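Local coordinates for MexT protein (PDB 6L33) that activates transcription of the MexEF-OprN efflux pump genes as a LysR-type regulator, this chain being its regulatory domain, at residues R74-R79 with A178-M183; S15-F20 with V62-E67. All blocks are in the same frame, centred on the assembly; numbering follows the deposited sequence.

Interaction 1 of 2, residues R74-R79 with A178-M183; sequences RKTVRR and AFELSM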
loop_
_atom_site.group_PDB
_atom_site.type_symbol
_atom_site.label_atom_id
_atom_site.label_comp_id
_atom_site.label_asym_id
_atom_site.label_seq_id
_atom_site.Cartn_x
_atom_site.Cartn_y
_atom_site.Cartn_z
ATOM N N ARG B 74 22.379 9.728 -4.199
ATOM C CA ARG B 74 21.237 10.056 -3.359
ATOM C C ARG B 74 21.247 11.541 -3.034
ATOM O O ARG B 74 22.288 12.202 -3.065
ATOM C CB ARG B 74 21.223 9.220 -2.071
ATOM C CG ARG B 74 21.779 9.925 -0.847
ATOM C CD ARG B 74 22.223 8.926 0.211
ATOM N NE ARG B 74 21.119 8.481 1.058
ATOM C CZ ARG B 74 21.217 7.511 1.963
ATOM N NH1 ARG B 74 22.371 6.881 2.141
ATOM N NH2 ARG B 74 20.163 7.171 2.692
ATOM N N LYS B 75 20.060 12.052 -2.717
ATOM C CA LYS B 75 19.855 13.459 -2.403
ATOM C C LYS B 75 18.799 13.547 -1.315
ATOM O O LYS B 75 17.675 13.070 -1.503
ATOM C CB LYS B 75 19.422 14.240 -3.651
ATOM C CG LYS B 75 18.695 15.546 -3.377
ATOM C CD LYS B 75 18.447 16.308 -4.673
ATOM C CE LYS B 75 17.764 17.643 -4.422
ATOM N NZ LYS B 75 16.279 17.519 -4.399
ATOM N N THR B 76 19.162 14.128 -0.174
ATOM C CA THR B 76 18.191 14.332 0.891
ATOM C C THR B 76 17.124 15.315 0.428
ATOM O O THR B 76 17.439 16.400 -0.069
ATOM C CB THR B 76 18.874 14.853 2.157
ATOM O OG1 THR B 76 19.759 13.854 2.675
ATOM C CG2 THR B 76 17.837 15.201 3.220
ATOM N N VAL B 77 15.861 14.929 0.574
ATOM C CA VAL B 77 14.755 15.820 0.257
ATOM C C VAL B 77 14.032 16.321 1.500
ATOM O O VAL B 77 13.400 17.388 1.436
ATOM C CB VAL B 77 13.758 15.159 -0.720
ATOM C CG1 VAL B 77 14.505 14.434 -1.830
ATOM C CG2 VAL B 77 12.827 14.206 0.008
ATOM N N ARG B 78 14.119 15.614 2.628
ATOM C CA ARG B 78 13.480 16.063 3.859
ATOM C C ARG B 78 13.994 15.294 5.070
ATOM O O ARG B 78 13.993 14.059 5.079
ATOM C CB ARG B 78 11.960 15.923 3.757
ATOM C CG ARG B 78 11.189 16.672 4.831
ATOM C CD ARG B 78 9.700 16.405 4.705
ATOM N NE ARG B 78 8.913 17.171 5.666
ATOM C CZ ARG B 78 8.769 16.835 6.942
ATOM N NH1 ARG B 78 8.031 17.584 7.753
ATOM N NH2 ARG B 78 9.365 15.747 7.411
ATOM N N ARG B 79 14.437 16.020 6.092
ATOM C CA ARG B 79 14.801 15.405 7.359
ATOM C C ARG B 79 13.546 15.004 8.126
ATOM O O ARG B 79 12.492 15.634 8.012
ATOM C CB ARG B 79 15.647 16.371 8.190
ATOM C CG ARG B 79 16.366 15.725 9.362
ATOM C CD ARG B 79 17.257 16.723 10.084
ATOM N NE ARG B 79 18.397 16.066 10.720
ATOM C CZ ARG B 79 19.578 15.888 10.137
ATOM N NH1 ARG B 79 19.787 16.325 8.902
ATOM N NH2 ARG B 79 20.555 15.278 10.792
ATOM N N ALA B 178 14.614 8.188 13.004
ATOM C CA ALA B 178 13.664 8.624 11.987
ATOM C C ALA B 178 14.457 8.816 10.703
ATOM O O ALA B 178 15.239 9.768 10.596
ATOM C CB ALA B 178 12.943 9.905 12.396
ATOM N N PHE B 179 14.275 7.908 9.749
ATOM C CA PHE B 179 15.053 7.938 8.520
ATOM C C PHE B 179 14.693 9.156 7.677
ATOM O O PHE B 179 13.542 9.593 7.634
ATOM C CB PHE B 179 14.824 6.666 7.701
ATOM C CG PHE B 179 15.415 5.429 8.317
ATOM C CD1 PHE B 179 16.674 5.455 8.893
ATOM C CD2 PHE B 179 14.711 4.236 8.314
ATOM C CE1 PHE B 179 17.217 4.313 9.459
ATOM C CE2 PHE B 179 15.247 3.096 8.878
ATOM C CZ PHE B 179 16.501 3.133 9.450
ATOM N N GLU B 180 15.702 9.692 6.997
ATOM C CA GLU B 180 15.504 10.782 6.054
ATOM C C GLU B 180 14.612 10.345 4.896
ATOM O O GLU B 180 14.600 9.178 4.497
ATOM C CB GLU B 180 16.857 11.237 5.506
ATOM C CG GLU B 180 17.687 10.063 4.977
ATOM C CD GLU B 180 18.991 10.481 4.323
ATOM O OE1 GLU B 180 19.183 10.173 3.127
ATOM O OE2 GLU B 180 19.827 11.108 5.007
ATOM N N LEU B 181 13.856 11.296 4.354
ATOM C CA LEU B 181 13.293 11.131 3.021
ATOM C C LEU B 181 14.370 11.490 2.005
ATOM O O LEU B 181 14.990 12.554 2.101
ATOM C CB LEU B 181 12.060 12.015 2.824
ATOM C CG LEU B 181 10.677 11.461 3.179
ATOM C CD1 LEU B 181 9.595 12.467 2.809
ATOM C CD2 LEU B 181 10.420 10.118 2.504
ATOM N N SER B 182 14.610 10.597 1.049
ATOM C CA SER B 182 15.679 10.777 0.080
ATOM C C SER B 182 15.148 10.609 -1.335
ATOM O O SER B 182 14.145 9.928 -1.564
ATOM C CB SER B 182 16.821 9.771 0.294
ATOM O OG SER B 182 17.615 10.108 1.416
HETATM N N MSE B 183 15.832 11.246 -2.278
HETATM C CA MSE B 183 15.738 10.846 -3.672
HETATM C C MSE B 183 17.009 10.089 -3.995
HETATM O O MSE B 183 18.107 10.604 -3.793
HETATM C CB MSE B 183 15.571 12.037 -4.615
HETATM C CG MSE B 183 15.577 11.615 -6.078
HETATM SE SE MSE B 183 15.360 13.064 -7.359
HETATM C CE MSE B 183 13.850 13.974 -6.536
#

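Interaction 2 of 2, residues S15-F20 with V62-E67; sequences SDDVEF and VSYTDE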
loop_
_atom_site.group_PDB
_atom_site.type_symbol
_atom_site.label_atom_id
_atom_site.label_comp_id
_atom_site.label_asym_id
_atom_site.label_seq_id
_atom_site.Cartn_x
_atom_site.Cartn_y
_atom_site.Cartn_z
ATOM N N SER B 15 7.544 5.968 -1.611
ATOM C CA SER B 15 6.947 5.640 -0.325
ATOM C C SER B 15 5.451 5.920 -0.378
ATOM O O SER B 15 4.992 6.818 -1.090
ATOM C CB SER B 15 7.613 6.452 0.788
ATOM O OG SER B 15 7.009 6.194 2.041
ATOM N N ASP B 16 4.679 5.131 0.372
ATOM C CA ASP B 16 3.227 5.198 0.226
ATOM C C ASP B 16 2.666 6.528 0.717
ATOM O O ASP B 16 1.643 6.991 0.203
ATOM C CB ASP B 16 2.564 4.018 0.944
ATOM C CG ASP B 16 2.501 4.195 2.447
ATOM O OD1 ASP B 16 3.530 3.986 3.120
ATOM O OD2 ASP B 16 1.411 4.525 2.959
ATOM N N ASP B 17 3.324 7.170 1.684
ATOM C CA ASP B 17 2.871 8.489 2.113
ATOM C C ASP B 17 3.270 9.569 1.112
ATOM O O ASP B 17 2.468 10.460 0.809
ATOM C CB ASP B 17 3.415 8.811 3.507
ATOM C CG ASP B 17 4.916 8.607 3.617
ATOM O OD1 ASP B 17 5.525 8.113 2.646
ATOM O OD2 ASP B 17 5.487 8.940 4.679
ATOM N N VAL B 18 4.493 9.495 0.577
ATOM C CA VAL B 18 4.955 10.472 -0.407
ATOM C C VAL B 18 4.062 10.468 -1.640
ATOM O O VAL B 18 3.829 11.516 -2.256
ATOM C CB VAL B 18 6.426 10.191 -0.779
ATOM C CG1 VAL B 18 6.876 11.077 -1.937
ATOM C CG2 VAL B 18 7.327 10.386 0.428
ATOM N N GLU B 19 3.530 9.300 -2.004
ATOM C CA GLU B 19 2.704 9.177 -3.200
ATOM C C GLU B 19 1.484 10.092 -3.158
ATOM O O GLU B 19 1.030 10.567 -4.205
ATOM C CB GLU B 19 2.280 7.716 -3.371
ATOM C CG GLU B 19 1.298 7.466 -4.490
ATOM C CD GLU B 19 1.404 6.062 -5.044
ATOM O OE1 GLU B 19 0.502 5.649 -5.804
ATOM O OE2 GLU B 19 2.392 5.372 -4.716
ATOM N N PHE B 20 0.946 10.365 -1.968
ATOM C CA PHE B 20 -0.272 11.164 -1.874
ATOM C C PHE B 20 -0.036 12.602 -2.323
ATOM O O PHE B 20 -0.828 13.162 -3.088
ATOM C CB PHE B 20 -0.815 11.130 -0.445
ATOM C CG PHE B 20 -1.514 9.850 -0.098
ATOM C CD1 PHE B 20 -2.838 9.649 -0.453
ATOM C CD2 PHE B 20 -0.845 8.845 0.579
ATOM C CE1 PHE B 20 -3.483 8.467 -0.136
ATOM C CE2 PHE B 20 -1.482 7.663 0.897
ATOM C CZ PHE B 20 -2.804 7.473 0.540
ATOM N N VAL B 62 11.764 7.992 -4.406
ATOM C CA VAL B 62 11.590 8.973 -3.342
ATOM C C VAL B 62 10.983 8.227 -2.165
ATOM O O VAL B 62 9.793 7.888 -2.178
ATOM C CB VAL B 62 10.712 10.154 -3.771
ATOM C CG1 VAL B 62 10.665 11.201 -2.666
ATOM C CG2 VAL B 62 11.242 10.758 -5.060
ATOM N N SER B 63 11.799 7.979 -1.147
ATOM C CA SER B 63 11.448 7.061 -0.078
ATOM C C SER B 63 12.251 7.427 1.159
ATOM O O SER B 63 13.238 8.163 1.083
ATOM C CB SER B 63 11.734 5.609 -0.486
ATOM O OG SER B 63 11.240 4.690 0.471
ATOM N N TYR B 64 11.808 6.913 2.301
ATOM C CA TYR B 64 12.712 6.806 3.434
ATOM C C TYR B 64 13.823 5.834 3.068
ATOM O O TYR B 64 13.576 4.779 2.478
ATOM C CB TYR B 64 11.967 6.332 4.681
ATOM C CG TYR B 64 10.800 7.216 5.044
ATOM C CD1 TYR B 64 10.998 8.430 5.692
ATOM C CD2 TYR B 64 9.502 6.846 4.722
ATOM C CE1 TYR B 64 9.933 9.246 6.018
ATOM C CE2 TYR B 64 8.432 7.653 5.044
ATOM C CZ TYR B 64 8.653 8.851 5.693
ATOM O OH TYR B 64 7.584 9.656 6.014
ATOM N N THR B 65 15.058 6.206 3.381
ATOM C CA THR B 65 16.208 5.402 2.997
ATOM C C THR B 65 17.133 5.222 4.187
ATOM O O THR B 65 17.304 6.135 5.000
ATOM C CB THR B 65 16.983 6.040 1.836
ATOM O OG1 THR B 65 17.432 7.344 2.224
ATOM C CG2 THR B 65 16.103 6.155 0.596
ATOM N N ASP B 66 17.729 4.031 4.281
ATOM C CA ASP B 66 18.740 3.760 5.285
ATOM C C ASP B 66 20.057 3.601 4.548
ATOM O O ASP B 66 20.790 4.594 4.369
ATOM C CB ASP B 66 18.338 2.543 6.129
ATOM C CG ASP B 66 19.310 2.268 7.261
ATOM O OD1 ASP B 66 20.229 3.084 7.475
ATOM O OD2 ASP B 66 19.151 1.232 7.939
ATOM N N GLU B 67 20.409 2.405 4.083
ATOM C CA GLU B 67 21.599 2.199 3.274
ATOM C C GLU B 67 21.213 1.959 1.820
ATOM O O GLU B 67 20.138 1.428 1.524
ATOM C CB GLU B 67 22.426 1.019 3.789
ATOM C CG GLU B 67 22.585 0.981 5.298
ATOM C CD GLU B 67 23.708 1.875 5.788
ATOM O OE1 GLU B 67 23.886 1.981 7.020
ATOM O OE2 GLU B 67 24.412 2.470 4.943
#

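Interaction 1 of 2, residues R74-R79 with A178-M183
K75 and M183, the latter present as selenomethionine, exchange two backbone hydrogen bonds: K75 N to M183 O at 2.7 Å, and M183 N to K75 O, also 2.7 Å and the straighter of the two at 168°. Further along, L181 O accepts twice, from V77 N at 3.0 Å and from R78 N at 3.2 Å, both arriving from the same face of its carbonyl plane. L181 N answers with a bond to R78 O of 2.9 Å. V77 and R78 thus both face L181, a classic beta bulge in the antiparallel pairing of strands 72-78 and 181-186. R74 NH2 is hydrogen-bonded to T65 and D66. The R74 side chain crosses that of E180 at about a right angle, and the same NH2 lies 3.2 Å from E180 OE1, a salt bridge that is doubtful, since the position of OE1 is uncertain. V77 supplies the apolar packing. With chi1 at -43°, CG1 stands beside its own backbone N and 3.8 Å from M183 CB, while CG2 meets L181 CB at 3.6 Å. R78 touches L181 through CB, and its extended chain continues to a salt bridge with D155. Main-chain bonds therefore do most of the joining, and the arginine tips tie strand 72-78 to other parts of the domain.

Interaction 2 of 2, residues S15-F20 with V62-E67
D17 and Y64 meet because the D17 chi1 of 51° sets CG in the crowded position between the backbone N and the carbonyl carbon, and the carboxylate reaches the phenol tip to tip. The Y64 hydroxyl gives its proton to D17: OH lies 2.6 Å from OD2, nearly in line with the C-O bond. Ring and carboxylate planes are 40° apart, and OD2 sits at the ring edge, 3.2 Å from Y64 CE2. S15 serves the other oxygen. Its OG, anti to the backbone N (chi1 177°), donates to D17 OD1 at 2.5 Å from the syn side, somewhat out of the carboxylate plane, and also passes 3.6 Å from Y64 CE2. A weak bond from V18 N to D17 OD1, 2.7 Å long, adds to this grip. The buried carboxylate is thereby engaged through both oxygens, and its place near the start of helix 18-33 probably stabilises its negative charge.

The setting is the turn from strand 9-14 into that helix, beside the end of the neighbouring parallel strand 60-62, within a domain of the periplasmic-binding-protein type. S15 N carries the sheet pairing one step past strand 9-14 with a nearly straight bond of 3.0 Å to V62 O, just before the chain turns a corner at S63. Beside the polar cluster V18 CG1 packs on V62 CG1 at 3.9 Å, the two side chains crossing at about a right angle. Y156 of helix 155-164 packs against D17, V18 and Y64, and L181 touches both V18 and Y64.

Both contacts are built on the same five-stranded sheet, interaction 1 within it and interaction 2 at the ends of two of its strands. Interaction 2 is wholly buried, its centre about 4 Å from the centre of the chain, where a strand-to-helix turn meets the end of a neighbouring strand. Interaction 1, its centre about 10 Å from that of the chain, joins an outermost strand to its neighbour and is only partly buried. Their chemistry follows: side-chain hydrogen bonds around a carboxylate dominate at 15-20 with 62-67, whereas backbone pairing, with arginine side chains that find partners elsewhere in the domain, marks 74-79 with 178-183. Strand 181-186 connects them: S182 N lies 2.8 Å from S63 O, a probable hydrogen bond, and L181 packs in both.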